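Local coordinates for POSSIBLE NITRATE/NITRITE RESPONSE TRANSCRIPTIONAL REGULATORY PROTEIN NARL (DNA-binding response regulator, LuxR family) (Mycobacterium tuberculosis, PDB 3EUL), which probably regulates genes of aerobic nitrate metabolism, binding their promoters once phosphorylated by its partner kinase, and is represented by its signal receiver domain, at residues Val92-Ala97 / Gln110-Phe115. Sequence-based numbering, arbitrary orientation.
Sequences VLLISA and QGAAGF
Leu94 N donates to Gly114 O across 3.0 Å and Ala113 N to Val92 O across 2.7 Å, pairing strand 91-96 with the segment that leads into and starts edge strand 114-117 of the five-stranded parallel sheet in this CheY-like receiver domain. The first bond is nearly straight at hydrogen (172°), although its donor stands above the carbonyl plane of Gly114. On the sheet face beneath helix 101-109, Leu94 CB and Ser96 CB both approach the Phe115 ring obliquely from the same side, Leu94 CB 4.0 Å from CD1 and Ser96 CB 3.9 Å from CZ. Phe115 CG, anti to its backbone N (chi1 -158°), sits closer to Leu94 CB than Phe115 CB does. Leu94 CD1 touches the ring atom CE1 and also Ala112 CB, at 3.9 Å. On the other sheet face, under helix 122-134, Leu93 CD1 lies 3.6 Å from Gly114 CA, where a beta-carbon would clash. Ala107 of helix 101-109, the connecting helix of this right-handed beta-alpha-beta crossover, packs on both Leu94 and Phe115; Tyr69, in a loop, also touches Leu94 and Ser96. The helix ends in a Schellman motif at Gly111 (positive phi, 106°), and one water accepts from Val92 N (2.9 Å) and donates to Gly111 O (2.6 Å).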
loop_
_atom_site.group_PDB
_atom_site.type_symbol
_atom_site.label_atom_id
_atom_site.label_comp_id
_atom_site.label_asym_id
_atom_site.label_seq_id
_atom_site.Cartn_x
_atom_site.Cartn_y
_atom_site.Cartn_z
ATOM N N VAL A 92 0.196 -4.628 4.247
ATOM C CA VAL A 92 0.750 -3.375 3.731
ATOM C C VAL A 92 1.767 -3.662 2.608
ATOM O O VAL A 92 2.862 -4.203 2.850
ATOM C CB VAL A 92 1.384 -2.537 4.837
ATOM C CG1 VAL A 92 2.059 -1.290 4.239
ATOM C CG2 VAL A 92 0.304 -2.146 5.889
ATOM N N LEU A 93 1.388 -3.283 1.394
ATOM C CA LEU A 93 2.214 -3.450 0.198
ATOM C C LEU A 93 2.885 -2.119 -0.070
ATOM O O LEU A 93 2.222 -1.094 -0.153
ATOM C CB LEU A 93 1.299 -3.896 -0.956
ATOM C CG LEU A 93 1.826 -4.552 -2.205
ATOM C CD1 LEU A 93 2.676 -5.807 -1.949
ATOM C CD2 LEU A 93 0.631 -4.885 -3.100
ATOM N N LEU A 94 4.213 -2.090 -0.138
ATOM C CA LEU A 94 4.903 -0.819 -0.406
ATOM C C LEU A 94 5.270 -0.722 -1.890
ATOM O O LEU A 94 5.479 -1.727 -2.584
ATOM C CB LEU A 94 6.157 -0.629 0.471
ATOM C CG LEU A 94 5.973 -0.625 1.988
ATOM C CD1 LEU A 94 7.328 -0.510 2.759
ATOM C CD2 LEU A 94 4.928 0.435 2.463
ATOM N N ILE A 95 5.341 0.508 -2.362
ATOM C CA ILE A 95 5.772 0.797 -3.712
ATOM C C ILE A 95 6.763 1.949 -3.648
ATOM O O ILE A 95 6.611 2.874 -2.856
ATOM C CB ILE A 95 4.547 1.078 -4.616
ATOM C CG1 ILE A 95 4.944 1.138 -6.093
ATOM C CG2 ILE A 95 3.765 2.365 -4.131
ATOM C CD1 ILE A 95 3.767 0.906 -7.044
ATOM N N SER A 96 7.792 1.908 -4.494
ATOM C CA SER A 96 8.773 2.967 -4.474
ATOM C C SER A 96 9.540 3.087 -5.776
ATOM O O SER A 96 9.645 2.135 -6.552
ATOM C CB SER A 96 9.774 2.710 -3.339
ATOM O OG SER A 96 10.546 3.870 -3.114
ATOM N N ALA A 97 10.088 4.271 -5.993
ATOM C CA ALA A 97 11.107 4.458 -7.021
ATOM C C ALA A 97 12.511 3.997 -6.545
ATOM O O ALA A 97 13.370 3.801 -7.377
ATOM C CB ALA A 97 11.108 5.916 -7.505
ATOM N N GLN A 110 10.219 -5.084 8.854
ATOM C CA GLN A 110 9.220 -4.267 9.629
ATOM C C GLN A 110 7.736 -4.704 9.344
ATOM O O GLN A 110 6.779 -4.145 9.891
ATOM C CB GLN A 110 9.373 -2.741 9.392
ATOM C CG GLN A 110 10.634 -1.981 9.938
ATOM C CD GLN A 110 10.404 -0.456 10.379
ATOM O OE1 GLN A 110 10.979 0.510 9.820
ATOM N NE2 GLN A 110 9.588 -0.273 11.430
ATOM N N GLY A 111 7.536 -5.706 8.496
ATOM C CA GLY A 111 6.232 -6.308 8.322
ATOM C C GLY A 111 5.521 -5.962 7.035
ATOM O O GLY A 111 4.356 -6.255 6.911
ATOM N N ALA A 112 6.215 -5.338 6.078
ATOM C CA ALA A 112 5.636 -5.084 4.753
ATOM C C ALA A 112 5.371 -6.398 4.067
ATOM O O ALA A 112 6.222 -7.293 4.094
ATOM C CB ALA A 112 6.557 -4.217 3.879
ATOM N N ALA A 113 4.191 -6.521 3.461
ATOM C CA ALA A 113 3.797 -7.744 2.764
ATOM C C ALA A 113 4.501 -7.898 1.409
ATOM O O ALA A 113 4.550 -8.977 0.842
ATOM C CB ALA A 113 2.295 -7.763 2.569
ATOM N N GLY A 114 5.059 -6.826 0.890
ATOM C CA GLY A 114 5.705 -6.886 -0.402
ATOM C C GLY A 114 6.226 -5.522 -0.709
ATOM O O GLY A 114 5.951 -4.584 0.023
ATOM N N PHE A 115 6.997 -5.420 -1.785
ATOM C CA PHE A 115 7.721 -4.221 -2.130
ATOM C C PHE A 115 7.784 -4.159 -3.651
ATOM O O PHE A 115 8.444 -4.985 -4.284
ATOM C CB PHE A 115 9.143 -4.229 -1.524
ATOM C CG PHE A 115 9.755 -2.845 -1.371
ATOM C CD1 PHE A 115 9.750 -2.192 -0.148
ATOM C CD2 PHE A 115 10.301 -2.182 -2.467
ATOM C CE1 PHE A 115 10.278 -0.913 -0.009
ATOM C CE2 PHE A 115 10.848 -0.901 -2.344
ATOM C CZ PHE A 115 10.845 -0.262 -1.112
HETATM O O HOH W 1 1.929 -6.127 5.979
#